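Local coordinates for protein FACT complex subunit SPT16 (PDB 6A8M) that probably acts as a histone chaperone within the FACT complex, reorganizing nucleosomes during transcription, replication and DNA repair, and is seen here through its N-terminal peptidase-like part, at residues N301-F306 with A414-D419; I261-P266 with C286-C291. All blocks are in the same frame, centred on the assembly; numbering follows the deposited sequence. Where two conformers were deposited one is given.

Contact 1: residues N301-F306 with A414-D419; sequences NISRTF and ALQLAD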
loop_
_atom_site.group_PDB
_atom_site.type_symbol
_atom_site.label_atom_id
_atom_site.label_comp_id
_atom_site.label_asym_id
_atom_site.label_seq_id
_atom_site.Cartn_x
_atom_site.Cartn_y
_atom_site.Cartn_z
ATOM N N ASN A 301 3.336 -6.375 -4.460
ATOM C CA ASN A 301 4.678 -6.637 -3.952
ATOM C C ASN A 301 5.074 -8.042 -4.367
ATOM O O ASN A 301 4.229 -8.941 -4.380
ATOM C CB ASN A 301 4.750 -6.519 -2.416
ATOM C CG ASN A 301 6.165 -6.552 -1.918
ATOM O OD1 ASN A 301 6.989 -5.788 -2.408
ATOM N ND2 ASN A 301 6.476 -7.471 -0.984
ATOM N N ILE A 302 6.352 -8.222 -4.707
ATOM C CA ILE A 302 6.909 -9.549 -4.974
ATOM C C ILE A 302 8.350 -9.543 -4.488
ATOM O O ILE A 302 9.074 -8.569 -4.700
ATOM C CB ILE A 302 6.835 -9.938 -6.467
ATOM C CG1 ILE A 302 7.279 -11.405 -6.661
ATOM C CG2 ILE A 302 7.621 -8.950 -7.378
ATOM C CD1 ILE A 302 7.034 -11.950 -8.094
ATOM N N SER A 303 8.753 -10.614 -3.808
ATOM C CA SER A 303 10.141 -10.781 -3.388
ATOM C C SER A 303 10.577 -12.182 -3.763
ATOM O O SER A 303 9.829 -13.145 -3.575
ATOM C CB SER A 303 10.359 -10.576 -1.880
ATOM O OG SER A 303 10.140 -9.230 -1.501
ATOM N N ARG A 304 11.794 -12.295 -4.268
ATOM C CA ARG A 304 12.338 -13.594 -4.640
ATOM C C ARG A 304 13.739 -13.701 -4.068
ATOM O O ARG A 304 14.417 -12.689 -3.822
ATOM C CB ARG A 304 12.386 -13.782 -6.171
ATOM C CG ARG A 304 11.003 -13.797 -6.809
ATOM C CD ARG A 304 10.273 -15.057 -6.389
ATOM N NE ARG A 304 8.973 -15.275 -7.033
ATOM C CZ ARG A 304 7.815 -14.998 -6.434
ATOM N NH1 ARG A 304 7.813 -14.437 -5.212
ATOM N NH2 ARG A 304 6.662 -15.280 -7.041
ATOM N N THR A 305 14.177 -14.937 -3.876
ATOM C CA THR A 305 15.568 -15.233 -3.563
ATOM C C THR A 305 16.168 -15.949 -4.768
ATOM O O THR A 305 15.558 -16.882 -5.309
ATOM C CB THR A 305 15.678 -16.120 -2.314
ATOM O OG1 THR A 305 15.069 -15.469 -1.200
ATOM C CG2 THR A 305 17.140 -16.396 -1.975
ATOM N N PHE A 306 17.330 -15.494 -5.217
ATOM C CA PHE A 306 18.050 -16.164 -6.284
ATOM C C PHE A 306 19.266 -16.852 -5.670
ATOM O O PHE A 306 19.892 -16.312 -4.753
ATOM C CB PHE A 306 18.439 -15.179 -7.382
ATOM C CG PHE A 306 17.263 -14.462 -7.980
ATOM C CD1 PHE A 306 16.487 -15.067 -8.962
ATOM C CD2 PHE A 306 16.907 -13.206 -7.533
ATOM C CE1 PHE A 306 15.370 -14.410 -9.514
ATOM C CE2 PHE A 306 15.791 -12.551 -8.047
ATOM C CZ PHE A 306 15.022 -13.141 -9.046
ATOM N N ALA A 414 20.744 -15.175 3.563
ATOM C CA ALA A 414 19.432 -14.782 4.044
ATOM C C ALA A 414 18.455 -15.272 2.997
ATOM O O ALA A 414 18.846 -15.611 1.874
ATOM C CB ALA A 414 19.314 -13.263 4.265
ATOM N N LEU A 415 17.193 -15.342 3.379
ATOM C CA LEU A 415 16.155 -15.849 2.492
ATOM C C LEU A 415 14.953 -14.939 2.579
ATOM O O LEU A 415 14.570 -14.511 3.670
ATOM C CB LEU A 415 15.712 -17.285 2.867
ATOM C CG LEU A 415 16.836 -18.324 2.861
ATOM C CD1 LEU A 415 16.356 -19.637 3.483
ATOM C CD2 LEU A 415 17.344 -18.560 1.435
ATOM N N GLN A 416 14.312 -14.687 1.442
ATOM C CA GLN A 416 13.126 -13.859 1.495
ATOM C C GLN A 416 12.220 -14.185 0.320
ATOM O O GLN A 416 12.679 -14.294 -0.815
ATOM C CB GLN A 416 13.498 -12.371 1.502
ATOM C CG GLN A 416 12.305 -11.464 1.632
ATOM C CD GLN A 416 12.716 -10.051 1.934
ATOM O OE1 GLN A 416 13.466 -9.421 1.152
ATOM N NE2 GLN A 416 12.273 -9.550 3.078
ATOM N N LEU A 417 10.925 -14.306 0.597
ATOM C CA LEU A 417 9.945 -14.600 -0.437
ATOM C C LEU A 417 8.707 -13.775 -0.143
ATOM O O LEU A 417 8.254 -13.758 1.001
ATOM C CB LEU A 417 9.595 -16.095 -0.415
ATOM C CG LEU A 417 8.716 -16.644 -1.527
ATOM C CD1 LEU A 417 9.469 -16.580 -2.861
ATOM C CD2 LEU A 417 8.294 -18.074 -1.199
ATOM N N ALA A 418 8.152 -13.114 -1.161
ATOM C CA ALA A 418 6.909 -12.370 -0.971
ATOM C C ALA A 418 6.027 -12.504 -2.201
ATOM O O ALA A 418 6.515 -12.547 -3.328
ATOM C CB ALA A 418 7.173 -10.873 -0.668
ATOM N N ASP A 419 4.710 -12.549 -1.972
ATOM C CA ASP A 419 3.736 -12.562 -3.049
ATOM C C ASP A 419 2.511 -11.774 -2.622
ATOM O O ASP A 419 2.226 -11.630 -1.429
ATOM C CB ASP A 419 3.331 -13.996 -3.443
ATOM C CG ASP A 419 4.371 -14.655 -4.330
ATOM O OD1 ASP A 419 4.486 -14.245 -5.497
ATOM O OD2 ASP A 419 5.083 -15.560 -3.855
#

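Contact 2: residues I261-P266 with C286-C291; sequences IIQSGP and CILASC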
loop_
_atom_site.group_PDB
_atom_site.type_symbol
_atom_site.label_atom_id
_atom_site.label_comp_id
_atom_site.label_asym_id
_atom_site.label_seq_id
_atom_site.Cartn_x
_atom_site.Cartn_y
_atom_site.Cartn_z
ATOM N N ILE A 261 14.548 -3.275 -4.381
ATOM C CA ILE A 261 15.540 -3.607 -3.371
ATOM C C ILE A 261 16.288 -4.847 -3.838
ATOM O O ILE A 261 15.666 -5.886 -4.100
ATOM C CB ILE A 261 14.900 -3.875 -2.001
ATOM C CG1 ILE A 261 14.128 -2.642 -1.501
ATOM C CG2 ILE A 261 15.978 -4.303 -0.996
ATOM C CD1 ILE A 261 13.199 -2.924 -0.309
ATOM N N ILE A 262 17.610 -4.745 -3.923
ATOM C CA ILE A 262 18.498 -5.883 -4.122
ATOM C C ILE A 262 19.501 -5.903 -2.970
ATOM O O ILE A 262 20.056 -4.858 -2.606
ATOM C CB ILE A 262 19.220 -5.813 -5.481
ATOM C CG1 ILE A 262 18.188 -5.833 -6.621
ATOM C CG2 ILE A 262 20.248 -6.952 -5.666
ATOM C CD1 ILE A 262 18.833 -5.607 -7.982
ATOM N N GLN A 263 19.686 -7.078 -2.369
ATOM C CA GLN A 263 20.693 -7.296 -1.326
ATOM C C GLN A 263 21.362 -8.627 -1.626
ATOM O O GLN A 263 20.737 -9.683 -1.476
ATOM C CB GLN A 263 20.067 -7.307 0.076
ATOM C CG GLN A 263 19.392 -6.004 0.449
ATOM C CD GLN A 263 18.695 -6.082 1.785
ATOM O OE1 GLN A 263 18.652 -7.143 2.420
ATOM N NE2 GLN A 263 18.133 -4.967 2.217
ATOM N N SER A 264 22.624 -8.590 -2.041
ATOM C CA SER A 264 23.325 -9.811 -2.403
ATOM C C SER A 264 24.258 -10.322 -1.308
ATOM O O SER A 264 24.909 -11.351 -1.515
ATOM C CB SER A 264 24.122 -9.598 -3.688
ATOM O OG SER A 264 25.115 -8.620 -3.463
ATOM N N GLY A 265 24.343 -9.644 -0.160
ATOM C CA GLY A 265 25.217 -10.087 0.899
ATOM C C GLY A 265 26.614 -9.490 0.865
ATOM O O GLY A 265 27.015 -8.816 -0.099
ATOM N N PRO A 266 27.414 -9.748 1.925
ATOM C CA PRO A 266 27.116 -10.686 3.017
ATOM C C PRO A 266 26.169 -10.140 4.112
ATOM O O PRO A 266 25.724 -10.916 4.971
ATOM C CB PRO A 266 28.503 -10.977 3.600
ATOM C CG PRO A 266 29.250 -9.665 3.425
ATOM C CD PRO A 266 28.775 -9.184 2.043
ATOM N N CYS A 286 23.049 -16.648 -1.681
ATOM C CA CYS A 286 21.702 -16.089 -1.784
ATOM C C CYS A 286 21.718 -14.602 -2.150
ATOM O O CYS A 286 22.508 -13.816 -1.609
ATOM C CB CYS A 286 20.930 -16.289 -0.473
ATOM S SG CYS A 286 20.728 -18.025 -0.011
ATOM N N ILE A 287 20.839 -14.225 -3.080
ATOM C CA ILE A 287 20.635 -12.833 -3.466
ATOM C C ILE A 287 19.148 -12.518 -3.354
ATOM O O ILE A 287 18.313 -13.241 -3.916
ATOM C CB ILE A 287 21.145 -12.561 -4.889
ATOM C CG1 ILE A 287 22.631 -12.928 -4.961
ATOM C CG2 ILE A 287 20.864 -11.103 -5.298
ATOM C CD1 ILE A 287 23.210 -12.860 -6.349
ATOM N N LEU A 288 18.818 -11.460 -2.618
ATOM C CA LEU A 288 17.436 -11.081 -2.367
ATOM C C LEU A 288 17.018 -9.955 -3.300
ATOM O O LEU A 288 17.751 -8.974 -3.484
ATOM C CB LEU A 288 17.243 -10.622 -0.923
ATOM C CG LEU A 288 17.754 -11.562 0.177
ATOM C CD1 LEU A 288 17.319 -11.006 1.528
ATOM C CD2 LEU A 288 17.277 -12.989 0.002
ATOM N N ALA A 289 15.816 -10.075 -3.851
ATOM C CA ALA A 289 15.275 -9.029 -4.702
ATOM C C ALA A 289 13.820 -8.779 -4.351
ATOM O O ALA A 289 13.083 -9.718 -4.031
ATOM C CB ALA A 289 15.396 -9.413 -6.177
ATOM N N SER A 290 13.419 -7.506 -4.390
ATOM C CA SER A 290 12.040 -7.121 -4.100
ATOM C C SER A 290 11.622 -6.001 -5.037
ATOM O O SER A 290 12.351 -5.021 -5.199
ATOM C CB SER A 290 11.857 -6.613 -2.659
ATOM O OG SER A 290 12.203 -7.573 -1.680
ATOM N N CYS A 291 10.423 -6.102 -5.585
ATOM C CA CYS A 291 9.930 -4.922 -6.254
ATOM C C CYS A 291 8.422 -4.902 -6.125
ATOM O O CYS A 291 7.780 -5.928 -5.881
ATOM C CB CYS A 291 10.393 -4.847 -7.711
ATOM S SG CYS A 291 9.743 -6.097 -8.762
HETATM O O HOH W 1 14.939 -7.674 -1.720
#

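Contact 1: residues N301-F306 with A414-D419
Ser303 and Ala418 form a single antiparallel hydrogen-bonded pair, the one bridge between strands 302-306 and 414-419 in the pita-bread fold of the M24 peptidase family. It illustrates how side chains extend a seam that the backbone only begins. Ala418 N donates to Ser303 O at 2.9 Å, and Ser303 N returns a bond to Ala418 O. The CB atoms of Ser303 and Ala418 press together at 3.4 Å, closer than usual van der Waals contact. The strands run at 149° and have drawn apart by Thr305, where OG1, lying beside its own backbone N, takes over and donates to Gln416 O over 2.7 Å.

Arg304 leaves its strand away from the partner, but a bend at chi2 (-69°) begins the turn that brings its guanidinium back. NH2 forms a salt bridge to the syn lone pair of Asp419 OD1 at 2.9 Å, although the guanidinium and carboxylate planes are 61° apart. NH1 donates a hydrogen bond to Ser303 O at 2.9 Å, from the face opposite Ala418 N, so two donors grip that oxygen; the further bonds of NH1, to Ala418 O and Asp419 OD2, are weak. An alanine here would probably leave Asp419 without its cross-strand charge partner and Ser303 O with one donor fewer.

In the second shell, the carbonyls of Tyr434 and Thr435 receive NH2 and NE of Arg304, while Thr432, Lys436 and Gln325 engage the carboxylate of Asp419. One face of the guanidinium is covered from within its own strand by Ile302 CD1, 3.5 Å above the plane and over its centre.

Contact 2: residues I261-P266 with C286-C291
Ile261, Ile262 and Gln263 pair with Ser290, Ala289 and Leu288 in an almost exactly antiparallel ladder (175°), part of a sheet in the M24 peptidase-like domain. Four backbone hydrogen bonds carry it. Ile261 and Ser290 exchange two, as do Gln263 and Leu288, with Ile261 O receiving Ser290 N at 2.8 Å. The non-hydrogen-bonded pair between them contributes a CA-H...O contact from each side, Ile262 CA to Leu288 O and Ala289 CA to Ile261 O.

Apolar contact is sparser. Ser264 CB rests in the fork of Ile287, 3.9 Å from both CG1 and CG2, while CG2 of Ile262 meets CG2 of Ile287 at 4.2 Å.

The polar side chains find partners of their own. Gln263 is anchored at both ends of its amide, OE1 by Asp269 N and NE2 on Arg275 O; OE1 also lies 4.2 Å from CD1 of Leu288, the two side chains crossing obliquely. Ser290 OG, anti to the carbonyl carbon and beside its own backbone N (chi1 -60°), is hydrogen-bonded at 2.7 Å to a water that donates to Ile261 O across the ladder. The same hydroxyl is also hydrogen-bonded to Ser303 OG on strand 298-308.

Helix 179-208 packs on the face carrying Ile262 and Ala289, with Leu199 touching both side chains and Leu203 reaching Ile287. Strand 298-308 pairs with the other edge of strand 285-295, and strand 412-424 approaches Cys286 and Ser290 through Leu415 and Gln416.

Overall arrangement
The two contacts show how one hairpin can serve two neighbours. Strands 285-295 and 298-308 follow each other in the chain and lie side by side, so contact 2 builds one flank of the sheet and contact 1 fastens it to the antiparallel sheet containing strand 412-424. Their centres are about 9 Å apart. Phe306 N lies 2.8 Å from Ile287 O, a probable backbone hydrogen bond, and Ser303 OG is 2.7 Å from Ser290 OG, probably joining the side chains too. Leu288 CD2 packs against Thr305 OG1 at 3.5 Å. Both contacts belong to the peptidase-like region, and neither includes a metal or ligand.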